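Local atomic coordinates of DNA-damage inducible protein DDI1-like protein (Leishmania major, PDB entry 5YQ8), a protein that probably acts as an aspartic protease, with a retroviral protease-like domain, the part described here, that assembles as a dimer. Residues Y7-I12 with P119-N124; C38-L43 with G62-T67; P77-V82 with L94-R99. All blocks are in the same frame, centred on the assembly; numbering follows the deposited sequence.

In the fold
All three contacts belong to the retropepsin-like domain and reach its six-stranded mixed sheet. Interaction 1 joins parts near the two ends of the chain, binding strand 7-12, one of the two outermost strands within this chain, to the loop after strand 116-119. The other two fall between its segments in sequence, interaction 2 closing before interaction 3 opens. Interactions 2 and 3 have centres about 13 Å apart and use the neighbouring strands 62-71 and 74-83. Interaction 1 lies on the other side of the chain's centre, about 22 Å from interaction 2 and 17 Å from interaction 3, centre to centre. Even so, Ile12 touches Leu40 and Thr67. Loops and a helix are thus packed against one continuous sheet.

Interaction 1. Residues Y7-I12 with P119-N124; sequences YVPCTI and PFLPEN
At one border of the retropepsin-like sheet, Tyr7, Val8 and Pro9 of strand 7-12 meet Phe120 and Leu121, in the loop that follows strand 116-119. One direct backbone bond ties them. Leu121 N donates to Tyr7 O over 2.9 Å, with an N-H...O angle of 170°. The donor is tilted 20° from the carbonyl plane. A water makes a second link between the same two residues. It accepts from Tyr7 N at 2.8 Å and donates to Leu121 O at 2.9 Å. Phe120 CA makes a CA-H...O contact with Tyr7 O at 3.4 Å, and the same oxygen lies at the edge of the Phe120 ring, near its plane.

Three apolar touches flank this backbone link. Val8 and Phe120 lie alongside each other with the same heading, Val8 CG1 3.6 Å from Phe120 CD1. The two methyls of Leu121 part company. CD1 rests 3.8 Å from Tyr7 CB, while CD2 lies 3.7 Å from Pro9 CD. The Pro9 and Leu121 side chains run antiparallel past one another. Tyr7 CG stands anti to its carbonyl carbon (chi1 -69°), and its ring leads away from the loop to meet Phe20. The Tyr7 side chain is about 9 Å from that of Asp22, the probable active-site aspartate. The backbone N-H and C=O of Tyr7 are thus both engaged, and the side chains add mainly apolar packing.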
ATOM      1  N   TYR A   7      -6.222  -1.691   8.325  1.00  9.44           N
ATOM      2  CA  TYR A   7      -5.537  -1.781   9.619  1.00  9.46           C
ATOM      3  C   TYR A   7      -5.752  -3.145  10.258  1.00  8.79           C
ATOM      4  O   TYR A   7      -6.783  -3.722  10.122  1.00 10.18           O
ATOM      5  CB  TYR A   7      -6.023  -0.705  10.565  1.00  9.56           C
ATOM      6  CG  TYR A   7      -5.621   0.686  10.170  1.00 10.14           C
ATOM      7  CD1 TYR A   7      -6.315   1.411   9.164  1.00 10.05           C
ATOM      8  CD2 TYR A   7      -4.614   1.339  10.862  1.00 10.29           C
ATOM      9  CE1 TYR A   7      -5.914   2.676   8.822  1.00 10.11           C
ATOM     10  CE2 TYR A   7      -4.244   2.636  10.536  1.00 10.41           C
ATOM     11  CZ  TYR A   7      -4.861   3.277   9.520  1.00 10.24           C
ATOM     12  OH  TYR A   7      -4.448   4.519   9.300  1.00  9.94           O
ATOM     13  N   VAL A   8      -4.734  -3.661  10.902  1.00  7.97           N
ATOM     14  CA  VAL A   8      -4.842  -4.790  11.775  1.00  7.51           C
ATOM     15  C   VAL A   8      -4.454  -4.440  13.198  1.00  7.07           C
ATOM     16  O   VAL A   8      -3.561  -3.607  13.427  1.00  6.52           O
ATOM     17  CB  VAL A   8      -4.017  -5.939  11.262  1.00  7.69           C
ATOM     18  CG1 VAL A   8      -4.628  -6.493   9.982  1.00  7.73           C
ATOM     19  CG2 VAL A   8      -2.535  -5.553  11.093  1.00  7.92           C
ATOM     20  N   PRO A   9      -5.125  -5.087  14.175  1.00  7.30           N
ATOM     21  CA  PRO A   9      -4.640  -4.936  15.551  1.00  7.66           C
ATOM     22  C   PRO A   9      -3.476  -5.892  15.867  1.00  8.13           C
ATOM     23  O   PRO A   9      -3.263  -6.874  15.191  1.00  9.67           O
ATOM     24  CB  PRO A   9      -5.856  -5.261  16.375  1.00  7.55           C
ATOM     25  CG  PRO A   9      -6.582  -6.326  15.484  1.00  7.70           C
ATOM     26  CD  PRO A   9      -6.323  -5.949  14.081  1.00  7.18           C
ATOM     27  N   CYS A  10      -2.705  -5.559  16.882  1.00  8.60           N
ATOM     28  CA  CYS A  10      -1.624  -6.373  17.398  1.00  9.14           C
ATOM     29  C   CYS A  10      -1.173  -5.820  18.745  1.00  9.43           C
ATOM     30  O   CYS A  10      -1.613  -4.767  19.167  1.00  9.76           O
ATOM     31  CB  CYS A  10      -0.418  -6.335  16.432  1.00  9.29           C
ATOM     32  SG  CYS A  10       0.349  -4.713  16.090  1.00  9.04           S
ATOM     33  N   THR A  11      -0.224  -6.492  19.391  1.00 10.02           N
ATOM     34  CA  THR A  11       0.312  -6.040  20.688  1.00  9.91           C
ATOM     35  C   THR A  11       1.849  -6.075  20.678  1.00 10.89           C
ATOM     36  O   THR A  11       2.438  -7.020  20.210  1.00 11.16           O
ATOM     37  CB  THR A  11      -0.197  -6.929  21.870  1.00  9.40           C
ATOM     38  OG1 THR A  11       0.238  -8.292  21.711  1.00  8.48           O
ATOM     39  CG2 THR A  11      -1.672  -6.922  21.952  1.00  8.92           C
ATOM     40  N   ILE A  12       2.484  -5.079  21.278  1.00 11.46           N
ATOM     41  CA  ILE A  12       3.902  -5.050  21.522  1.00 11.26           C
ATOM     42  C   ILE A  12       4.100  -4.824  23.005  1.00 11.84           C
ATOM     43  O   ILE A  12       3.695  -3.761  23.531  1.00 12.19           O
ATOM     44  CB  ILE A  12       4.548  -3.902  20.760  1.00 11.45           C
ATOM     45  CG1 ILE A  12       4.206  -4.030  19.261  1.00 12.62           C
ATOM     46  CG2 ILE A  12       6.058  -3.897  20.977  1.00 11.35           C
ATOM     47  CD1 ILE A  12       4.879  -3.068  18.299  1.00 12.08           C
ATOM     48  N   PRO A 119      -8.448 -10.447  10.568  1.00 13.25           N
ATOM     49  CA  PRO A 119      -9.346  -9.634   9.771  1.00 13.80           C
ATOM     50  C   PRO A 119      -9.009  -8.153   9.971  1.00 13.65           C
ATOM     51  O   PRO A 119      -8.584  -7.742  11.050  1.00 14.11           O
ATOM     52  CB  PRO A 119     -10.731  -9.965  10.314  1.00 13.67           C
ATOM     53  CG  PRO A 119     -10.535 -10.639  11.619  1.00 13.76           C
ATOM     54  CD  PRO A 119      -9.044 -10.774  11.861  1.00 14.48           C
ATOM     55  N   PHE A 120      -9.141  -7.405   8.887  1.00 13.15           N
ATOM     56  CA  PHE A 120      -8.951  -5.973   8.874  1.00 12.07           C
ATOM     57  C   PHE A 120     -10.042  -5.390   9.696  1.00 12.40           C
ATOM     58  O   PHE A 120     -11.238  -5.860   9.656  1.00 13.02           O
ATOM     59  CB  PHE A 120      -8.976  -5.408   7.450  1.00 11.73           C
ATOM     60  CG  PHE A 120      -7.821  -5.909   6.607  1.00 11.74           C
ATOM     61  CD1 PHE A 120      -6.499  -5.705   7.010  1.00 11.03           C
ATOM     62  CD2 PHE A 120      -8.051  -6.648   5.443  1.00 11.51           C
ATOM     63  CE1 PHE A 120      -5.431  -6.244   6.264  1.00 11.26           C
ATOM     64  CE2 PHE A 120      -6.979  -7.166   4.704  1.00 11.76           C
ATOM     65  CZ  PHE A 120      -5.667  -6.963   5.118  1.00 10.87           C
ATOM     66  N   LEU A 121      -9.649  -4.351  10.420  1.00 12.32           N
ATOM     67  CA  LEU A 121     -10.549  -3.700  11.298  1.00 12.91           C
ATOM     68  C   LEU A 121     -11.643  -3.019  10.497  1.00 13.23           C
ATOM     69  O   LEU A 121     -11.364  -2.448   9.422  1.00 13.00           O
ATOM     70  CB  LEU A 121      -9.841  -2.651  12.143  1.00 13.22           C
ATOM     71  CG  LEU A 121      -8.762  -3.114  13.111  1.00 13.18           C
ATOM     72  CD1 LEU A 121      -7.982  -1.909  13.546  1.00 12.76           C
ATOM     73  CD2 LEU A 121      -9.365  -3.803  14.320  1.00 13.26           C
ATOM     74  N   PRO A 122     -12.886  -3.044  11.035  1.00 13.75           N
ATOM     75  CA  PRO A 122     -13.983  -2.341  10.386  1.00 13.82           C
ATOM     76  C   PRO A 122     -13.828  -0.867  10.515  1.00 13.37           C
ATOM     77  O   PRO A 122     -13.124  -0.419  11.367  1.00 12.37           O
ATOM     78  CB  PRO A 122     -15.208  -2.833  11.137  1.00 13.88           C
ATOM     79  CG  PRO A 122     -14.686  -3.403  12.364  1.00 13.81           C
ATOM     80  CD  PRO A 122     -13.381  -3.967  12.060  1.00 13.28           C
ATOM     81  N   GLU A 123     -14.472  -0.115   9.644  1.00 14.96           N
ATOM     82  CA  GLU A 123     -14.315   1.358   9.632  1.00 16.81           C
ATOM     83  C   GLU A 123     -14.653   1.929  10.971  1.00 16.65           C
ATOM     84  O   GLU A 123     -13.998   2.882  11.417  1.00 16.90           O
ATOM     85  CB  GLU A 123     -15.255   2.017   8.587  1.00 19.44           C
ATOM     86  CG  GLU A 123     -15.096   3.547   8.349  1.00 21.49           C
ATOM     87  CD  GLU A 123     -13.642   4.014   8.234  1.00 24.05           C
ATOM     88  OE1 GLU A 123     -13.207   4.863   9.078  1.00 28.48           O
ATOM     89  OE2 GLU A 123     -12.910   3.529   7.333  1.00 27.01           O
ATOM     90  N   ASN A 124     -15.701   1.408  11.624  1.00 15.16           N
ATOM     91  CA  ASN A 124     -16.087   2.024  12.897  1.00 16.18           C
ATOM     92  C   ASN A 124     -15.128   1.677  14.041  1.00 16.30           C
ATOM     93  O   ASN A 124     -15.280   2.268  15.107  1.00 16.41           O
ATOM     94  CB  ASN A 124     -17.548   1.714  13.281  1.00 16.77           C
ATOM     95  CG  ASN A 124     -18.573   2.369  12.327  1.00 16.46           C
ATOM     96  OD1 ASN A 124     -18.457   3.542  11.989  1.00 20.27           O
ATOM     97  ND2 ASN A 124     -19.555   1.618  11.899  1.00 16.50           N
TER
HETATM   98  O   HOH W   1      -9.045  -1.528   8.037  1.00  5.89           O

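Interaction 2. Residues C38-L43 with G62-T67; sequences CGLMRL and GRIHMT
Leu40 and Ile64 carry this contact, their side chains crossing at about a right angle. Ile64 CG1 is anti to its own carbonyl carbon (chi1 -82°), and chi2 of 177° extends the chain outward. Its terminal CD1 therefore does the touching, although the residue's CB does not point at the other segment. CD1 lies 3.6 Å from Leu40 CB and 3.9 Å from Leu40 CD1. It is also 3.7 Å from Leu40 O.

The second methyl of Leu40, CD2, packs on Thr67 instead. Thr67 holds OG1 anti to its backbone N, and there it meets Leu40 CD2 at 3.6 Å. These two side chains also meet at about a right angle. Leu40 thus divides its branches, CD1 for Ile64 and CD2 for Thr67.

The segments are the turn that leaves helix 32-37 and strand 62-71, one of the two outermost strands of the sheet within this chain. Gly39, at positive phi, closes the helix with a Schellman motif, and the chain then brings Leu40 over the strand. Leu40 also packs on Ala35 of the helix and on Ile12 of strand 7-12.

Leu43 adds a looser margin. Its CD1 lies 4.2 Å from Met66 O, and its CD2 sits 3.7 Å above one face of the Arg42 guanidinium, offset toward the rim. Within strand 62-71, Arg63 has an extended chain and donates from NH1 to His65 ND1 at 3.0 Å. The bond lies close to both the ring plane and the guanidinium plane. His65 is gripped again through NE2, which is hydrogen-bonded to Asp45 OD2.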
ATOM      1  N   CYS A  38       4.929   1.712  24.270  1.00 18.81           N
ATOM      2  CA  CYS A  38       5.264   0.312  24.294  1.00 18.35           C
ATOM      3  C   CYS A  38       6.603   0.057  25.011  1.00 17.36           C
ATOM      4  O   CYS A  38       7.066  -1.077  25.088  1.00 15.58           O
ATOM      5  CB  CYS A  38       5.327  -0.219  22.824  1.00 17.79           C
ATOM      6  SG  CYS A  38       3.691  -0.271  22.011  1.00 17.19           S
ATOM      7  N   GLY A  39       7.241   1.103  25.519  1.00 18.00           N
ATOM      8  CA  GLY A  39       8.479   0.948  26.263  1.00 17.88           C
ATOM      9  C   GLY A  39       9.682   0.548  25.390  1.00 18.75           C
ATOM     10  O   GLY A  39      10.504  -0.208  25.834  1.00 17.59           O
ATOM     11  N   LEU A  40       9.779   1.086  24.177  1.00 18.25           N
ATOM     12  CA  LEU A  40      10.753   0.694  23.167  1.00 17.39           C
ATOM     13  C   LEU A  40      11.844   1.718  22.903  1.00 17.18           C
ATOM     14  O   LEU A  40      12.666   1.529  22.003  1.00 17.26           O
ATOM     15  CB  LEU A  40      10.018   0.448  21.836  1.00 17.62           C
ATOM     16  CG  LEU A  40       8.897  -0.563  21.814  1.00 17.87           C
ATOM     17  CD1 LEU A  40       8.319  -0.638  20.428  1.00 17.36           C
ATOM     18  CD2 LEU A  40       9.450  -1.920  22.250  1.00 18.82           C
ATOM     19  N   MET A  41      11.906   2.789  23.679  1.00 17.45           N
ATOM     20  CA  MET A  41      12.946   3.809  23.471  1.00 16.26           C
ATOM     21  C   MET A  41      14.320   3.308  23.784  1.00 16.03           C
ATOM     22  O   MET A  41      15.288   3.673  23.095  1.00 13.04           O
ATOM     23  CB  MET A  41      12.667   5.023  24.322  1.00 18.07           C
ATOM     24  CG  MET A  41      11.393   5.734  23.908  1.00 18.26           C
ATOM     25  SD  MET A  41      11.672   6.587  22.394  1.00 18.55           S
ATOM     26  CE  MET A  41      10.960   5.548  21.156  1.00 18.34           C
ATOM     27  N   ARG A  42      14.427   2.462  24.813  1.00 16.50           N
ATOM     28  CA  ARG A  42      15.709   1.887  25.173  1.00 17.43           C
ATOM     29  C   ARG A  42      16.297   1.025  24.015  1.00 17.84           C
ATOM     30  O   ARG A  42      17.501   0.830  23.923  1.00 19.00           O
ATOM     31  CB  ARG A  42      15.543   1.059  26.434  1.00 17.94           C
ATOM     32  CG  ARG A  42      16.856   0.719  27.077  1.00 19.42           C
ATOM     33  CD  ARG A  42      17.346  -0.677  26.809  1.00 20.30           C
ATOM     34  NE  ARG A  42      16.391  -1.743  27.087  1.00 19.79           N
ATOM     35  CZ  ARG A  42      16.611  -3.001  26.715  1.00 20.94           C
ATOM     36  NH1 ARG A  42      17.739  -3.308  26.045  1.00 20.01           N
ATOM     37  NH2 ARG A  42      15.705  -3.963  26.991  1.00 22.48           N
ATOM     38  N   LEU A  43      15.415   0.469  23.197  1.00 18.17           N
ATOM     39  CA  LEU A  43      15.789  -0.329  22.026  1.00 18.35           C
ATOM     40  C   LEU A  43      16.102   0.504  20.785  1.00 17.68           C
ATOM     41  O   LEU A  43      16.604  -0.050  19.807  1.00 17.06           O
ATOM     42  CB  LEU A  43      14.653  -1.320  21.712  1.00 18.46           C
ATOM     43  CG  LEU A  43      14.426  -2.473  22.693  1.00 19.19           C
ATOM     44  CD1 LEU A  43      13.347  -3.411  22.171  1.00 19.55           C
ATOM     45  CD2 LEU A  43      15.735  -3.238  22.865  1.00 19.41           C
ATOM     46  N   GLY A  62      15.386   7.012  14.969  1.00 24.97           N
ATOM     47  CA  GLY A  62      16.258   5.849  15.026  1.00 22.38           C
ATOM     48  C   GLY A  62      15.581   4.682  14.333  1.00 20.87           C
ATOM     49  O   GLY A  62      14.590   4.879  13.614  1.00 20.72           O
ATOM     50  N   ARG A  63      16.158   3.491  14.527  1.00 17.25           N
ATOM     51  CA  ARG A  63      15.626   2.270  13.982  1.00 16.45           C
ATOM     52  C   ARG A  63      15.580   1.189  15.029  1.00 14.76           C
ATOM     53  O   ARG A  63      16.570   1.009  15.705  1.00 14.58           O
ATOM     54  CB  ARG A  63      16.483   1.817  12.823  1.00 16.85           C
ATOM     55  CG  ARG A  63      15.890   0.669  11.989  1.00 17.14           C
ATOM     56  CD  ARG A  63      16.809   0.258  10.854  1.00 18.10           C
ATOM     57  NE  ARG A  63      16.156  -0.701   9.961  1.00 18.21           N
ATOM     58  CZ  ARG A  63      16.262  -2.039  10.003  1.00 19.16           C
ATOM     59  NH1 ARG A  63      17.052  -2.674  10.876  1.00 18.37           N
ATOM     60  NH2 ARG A  63      15.569  -2.780   9.122  1.00 21.49           N
ATOM     61  N   ILE A  64      14.473   0.443  15.132  1.00 13.21           N
ATOM     62  CA  ILE A  64      14.340  -0.641  16.118  1.00 12.51           C
ATOM     63  C   ILE A  64      14.619  -1.886  15.303  1.00 13.05           C
ATOM     64  O   ILE A  64      13.881  -2.244  14.374  1.00 13.24           O
ATOM     65  CB  ILE A  64      12.962  -0.626  16.748  1.00 12.60           C
ATOM     66  CG1 ILE A  64      12.905   0.389  17.872  1.00 12.32           C
ATOM     67  CG2 ILE A  64      12.594  -1.947  17.370  1.00 13.08           C
ATOM     68  CD1 ILE A  64      11.574   0.576  18.562  1.00 12.23           C
ATOM     69  N   HIS A  65      15.717  -2.558  15.598  1.00 13.25           N
ATOM     70  CA  HIS A  65      16.192  -3.638  14.681  1.00 13.43           C
ATOM     71  C   HIS A  65      15.434  -4.933  14.871  1.00 12.61           C
ATOM     72  O   HIS A  65      15.346  -5.748  13.978  1.00 12.57           O
ATOM     73  CB  HIS A  65      17.703  -3.868  14.832  1.00 14.26           C
ATOM     74  CG  HIS A  65      18.502  -2.639  14.603  1.00 14.02           C
ATOM     75  ND1 HIS A  65      18.428  -1.913  13.443  1.00 15.98           N
ATOM     76  CD2 HIS A  65      19.380  -1.992  15.398  1.00 14.68           C
ATOM     77  CE1 HIS A  65      19.271  -0.893  13.514  1.00 16.50           C
ATOM     78  NE2 HIS A  65      19.845  -0.908  14.701  1.00 14.84           N
ATOM     79  N   MET A  66      14.891  -5.106  16.061  1.00 12.11           N
ATOM     80  CA  MET A  66      14.092  -6.279  16.413  1.00 11.97           C
ATOM     81  C   MET A  66      13.316  -5.982  17.664  1.00 12.01           C
ATOM     82  O   MET A  66      13.895  -5.612  18.662  1.00 12.28           O
ATOM     83  CB  MET A  66      14.921  -7.542  16.631  1.00 12.00           C
ATOM     84  CG  MET A  66      14.061  -8.785  16.838  1.00 11.71           C
ATOM     85  SD  MET A  66      13.687  -8.986  18.550  1.00 10.90           S
ATOM     86  CE  MET A  66      12.845 -10.511  18.578  1.00 11.93           C
ATOM     87  N   THR A  67      11.991  -6.045  17.542  1.00 12.32           N
ATOM     88  CA  THR A  67      11.090  -6.057  18.654  1.00 12.39           C
ATOM     89  C   THR A  67      10.031  -7.110  18.376  1.00 12.30           C
ATOM     90  O   THR A  67       9.496  -7.192  17.270  1.00 11.98           O
ATOM     91  CB  THR A  67      10.422  -4.682  18.888  1.00 12.92           C
ATOM     92  OG1 THR A  67       9.508  -4.740  20.016  1.00 13.15           O
ATOM     93  CG2 THR A  67       9.674  -4.204  17.689  1.00 12.53           C
TER

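Interaction 3. Residues P77-V82 with L94-R99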
ATOM      1  N   PRO A  77       9.020 -11.077  14.653  1.00  8.49           N
ATOM      2  CA  PRO A  77      10.039 -10.083  14.849  1.00  8.65           C
ATOM      3  C   PRO A  77       9.915  -9.002  13.796  1.00  9.39           C
ATOM      4  O   PRO A  77      10.034  -9.320  12.592  1.00  9.14           O
ATOM      5  CB  PRO A  77      11.346 -10.879  14.686  1.00  8.48           C
ATOM      6  CG  PRO A  77      10.986 -12.021  13.837  1.00  8.24           C
ATOM      7  CD  PRO A  77       9.567 -12.320  14.101  1.00  8.38           C
ATOM      8  N   PHE A  78       9.684  -7.744  14.243  1.00 10.29           N
ATOM      9  CA  PHE A  78       9.667  -6.566  13.410  1.00 10.27           C
ATOM     10  C   PHE A  78      10.906  -5.719  13.551  1.00 10.81           C
ATOM     11  O   PHE A  78      11.529  -5.661  14.576  1.00 11.39           O
ATOM     12  CB  PHE A  78       8.455  -5.706  13.745  1.00 10.75           C
ATOM     13  CG  PHE A  78       7.226  -6.090  12.932  1.00 11.07           C
ATOM     14  CD1 PHE A  78       6.607  -7.341  13.125  1.00 10.91           C
ATOM     15  CD2 PHE A  78       6.725  -5.234  11.946  1.00 11.09           C
ATOM     16  CE1 PHE A  78       5.536  -7.723  12.374  1.00 10.41           C
ATOM     17  CE2 PHE A  78       5.625  -5.622  11.196  1.00 11.23           C
ATOM     18  CZ  PHE A  78       5.034  -6.859  11.415  1.00 10.76           C
ATOM     19  N   ALA A  79      11.231  -5.008  12.478  1.00 12.22           N
ATOM     20  CA  ALA A  79      12.236  -3.922  12.468  1.00 12.22           C
ATOM     21  C   ALA A  79      11.578  -2.750  11.777  1.00 12.97           C
ATOM     22  O   ALA A  79      10.891  -2.926  10.724  1.00 11.36           O
ATOM     23  CB  ALA A  79      13.467  -4.289  11.704  1.00 12.16           C
ATOM     24  N   PHE A  80      11.725  -1.583  12.402  1.00 13.55           N
ATOM     25  CA  PHE A  80      11.174  -0.376  11.851  1.00 15.78           C
ATOM     26  C   PHE A  80      11.853   0.885  12.319  1.00 17.54           C
ATOM     27  O   PHE A  80      12.588   0.856  13.288  1.00 20.88           O
ATOM     28  CB  PHE A  80       9.717  -0.285  12.192  1.00 16.76           C
ATOM     29  CG  PHE A  80       9.414  -0.627  13.581  1.00 15.98           C
ATOM     30  CD1 PHE A  80       9.786   0.198  14.589  1.00 16.39           C
ATOM     31  CD2 PHE A  80       8.774  -1.804  13.852  1.00 15.75           C
ATOM     32  CE1 PHE A  80       9.511  -0.165  15.868  1.00 16.29           C
ATOM     33  CE2 PHE A  80       8.529  -2.197  15.089  1.00 15.77           C
ATOM     34  CZ  PHE A  80       8.887  -1.370  16.108  1.00 17.18           C
ATOM     35  N   TYR A  81      11.681   1.954  11.565  1.00 18.58           N
ATOM     36  CA  TYR A  81      12.179   3.252  11.965  1.00 18.51           C
ATOM     37  C   TYR A  81      11.246   3.882  12.961  1.00 16.96           C
ATOM     38  O   TYR A  81      10.087   3.583  13.005  1.00 18.35           O
ATOM     39  CB  TYR A  81      12.331   4.143  10.743  1.00 20.26           C
ATOM     40  CG  TYR A  81      13.353   3.652   9.768  1.00 23.32           C
ATOM     41  CD1 TYR A  81      14.706   3.585  10.130  1.00 24.61           C
ATOM     42  CD2 TYR A  81      13.015   3.287   8.483  1.00 24.51           C
ATOM     43  CE1 TYR A  81      15.682   3.167   9.257  1.00 25.55           C
ATOM     44  CE2 TYR A  81      14.015   2.918   7.578  1.00 24.86           C
ATOM     45  CZ  TYR A  81      15.345   2.832   7.994  1.00 25.20           C
ATOM     46  OH  TYR A  81      16.395   2.407   7.217  1.00 24.16           O
ATOM     47  N   VAL A  82      11.779   4.783  13.765  1.00 16.03           N
ATOM     48  CA  VAL A  82      10.988   5.528  14.713  1.00 15.70           C
ATOM     49  C   VAL A  82      11.075   7.001  14.327  1.00 17.35           C
ATOM     50  O   VAL A  82      12.198   7.520  14.155  1.00 16.50           O
ATOM     51  CB  VAL A  82      11.417   5.287  16.176  1.00 13.87           C
ATOM     52  CG1 VAL A  82      10.593   6.138  17.100  1.00 13.63           C
ATOM     53  CG2 VAL A  82      11.228   3.818  16.570  1.00 13.51           C
ATOM     54  N   LEU A  94       6.105  -2.883   3.019  1.00  7.90           N
ATOM     55  CA  LEU A  94       6.512  -3.962   2.132  1.00  8.52           C
ATOM     56  C   LEU A  94       7.752  -4.747   2.611  1.00  9.31           C
ATOM     57  O   LEU A  94       7.877  -5.888   2.317  1.00 10.74           O
ATOM     58  CB  LEU A  94       6.733  -3.358   0.738  1.00  8.58           C
ATOM     59  CG  LEU A  94       6.600  -4.293  -0.467  1.00  8.73           C
ATOM     60  CD1 LEU A  94       5.267  -5.008  -0.404  1.00  8.52           C
ATOM     61  CD2 LEU A  94       6.787  -3.519  -1.748  1.00  8.62           C
ATOM     62  N   ASP A  95       8.662  -4.170   3.361  1.00  9.80           N
ATOM     63  CA  ASP A  95       9.702  -4.967   3.997  1.00 10.39           C
ATOM     64  C   ASP A  95       9.178  -6.130   4.868  1.00 10.38           C
ATOM     65  O   ASP A  95       9.607  -7.293   4.729  1.00 10.14           O
ATOM     66  CB  ASP A  95      10.605  -4.061   4.856  1.00 11.57           C
ATOM     67  CG  ASP A  95       9.845  -2.862   5.501  1.00 12.81           C
ATOM     68  OD1 ASP A  95       8.682  -2.530   5.055  1.00 13.93           O
ATOM     69  OD2 ASP A  95      10.458  -2.219   6.392  1.00 13.10           O
ATOM     70  N   GLN A  96       8.301  -5.827   5.816  1.00  9.78           N
ATOM     71  CA  GLN A  96       7.783  -6.843   6.750  1.00  9.84           C
ATOM     72  C   GLN A  96       6.698  -7.713   6.110  1.00  9.11           C
ATOM     73  O   GLN A  96       6.608  -8.873   6.364  1.00  9.29           O
ATOM     74  CB  GLN A  96       7.258  -6.183   8.043  1.00 10.44           C
ATOM     75  CG  GLN A  96       8.321  -5.438   8.858  1.00 10.75           C
ATOM     76  CD  GLN A  96       9.322  -6.345   9.473  1.00 11.00           C
ATOM     77  OE1 GLN A  96       8.971  -7.449   9.879  1.00 12.40           O
ATOM     78  NE2 GLN A  96      10.560  -5.898   9.570  1.00 10.99           N
ATOM     79  N   LEU A  97       5.889  -7.152   5.219  1.00  8.92           N
ATOM     80  CA  LEU A  97       4.974  -7.963   4.399  1.00  8.04           C
ATOM     81  C   LEU A  97       5.709  -9.031   3.617  1.00  8.15           C
ATOM     82  O   LEU A  97       5.261 -10.161   3.554  1.00  7.44           O
ATOM     83  CB  LEU A  97       4.184  -7.087   3.447  1.00  8.05           C
ATOM     84  CG  LEU A  97       2.997  -6.296   4.027  1.00  7.83           C
ATOM     85  CD1 LEU A  97       2.403  -5.361   3.025  1.00  7.78           C
ATOM     86  CD2 LEU A  97       1.943  -7.263   4.542  1.00  7.72           C
ATOM     87  N   LYS A  98       6.841  -8.667   3.043  1.00  8.03           N
ATOM     88  CA  LYS A  98       7.748  -9.601   2.402  1.00  8.44           C
ATOM     89  C   LYS A  98       8.604 -10.433   3.332  1.00  8.85           C
ATOM     90  O   LYS A  98       8.723 -11.614   3.167  1.00 10.23           O
ATOM     91  CB  LYS A  98       8.648  -8.868   1.397  1.00  8.29           C
ATOM     92  CG  LYS A  98       7.910  -8.282   0.214  1.00  7.93           C
ATOM     93  CD  LYS A  98       8.895  -8.218  -0.940  1.00  8.05           C
ATOM     94  CE  LYS A  98       8.236  -8.355  -2.268  1.00  7.74           C
ATOM     95  NZ  LYS A  98       9.215  -7.882  -3.234  1.00  7.75           N
ATOM     96  N   ARG A  99       9.129  -9.868   4.382  1.00  9.43           N
ATOM     97  CA  ARG A  99       9.956 -10.646   5.303  1.00  9.14           C
ATOM     98  C   ARG A  99       9.224 -11.842   5.942  1.00  9.53           C
ATOM     99  O   ARG A  99       9.791 -12.896   6.190  1.00  8.65           O
ATOM    100  CB  ARG A  99      10.480  -9.681   6.387  1.00  9.35           C
ATOM    101  CG  ARG A  99      10.967 -10.335   7.650  1.00  9.16           C
ATOM    102  CD  ARG A  99      12.194 -11.186   7.342  1.00  9.37           C
ATOM    103  NE  ARG A  99      12.514 -11.844   8.577  1.00  9.49           N
ATOM    104  CZ  ARG A  99      12.021 -13.002   8.973  1.00  9.74           C
ATOM    105  NH1 ARG A  99      11.208 -13.706   8.203  1.00 10.77           N
ATOM    106  NH2 ARG A  99      12.311 -13.441  10.176  1.00  9.70           N
TER
HETATM  107  O   HOH W   2      12.048  -7.932  11.645  1.00 10.13           O
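Gln96 is the main residue on the helix side, meeting Phe78 by packing and Ala79 by its amide. Gln96 CG and CB pack along the CD2-CE2 side of the Phe78 ring. CG lies 3.5 Å from Phe78 CD2, and CB is 3.6 Å from Phe78 CE2. The bend at chi2 (-69°) brings CD over one face of the ring. Gln96 OE1 stands 3.7 Å above the ring plane, over its centre. Ring and amide planes are 27° apart.

The polar links are modest. Gln96 NE2 donates to Ala79 O at 3.2 Å in a weak hydrogen bond. A water accepts from Gln96 NE2 at 3.3 Å and donates to Pro77 O at 2.6 Å. Gln96 OE1 has a weak bond from His100 NE2.

At the margin, Pro77 CG approaches Arg99 NH2 to 4.1 Å, the side chains crossing at about a right angle.

Asp95 OD2 is hydrogen-bonded to Ser28 N. The short helix 94-99 of the retropepsin-like domain, which follows strand 90-92, packs here on sheet strand 74-83. It runs nearly antiparallel to segment 77-82, at 166° with the axes 9.2 Å apart. Phe78 also packs on Ile92 of strand 90-92. From the same helix, Lys98 NZ hydrogen-bonds Thr4 O of the second subunit, and Leu97 packs on Leu106 of that subunit.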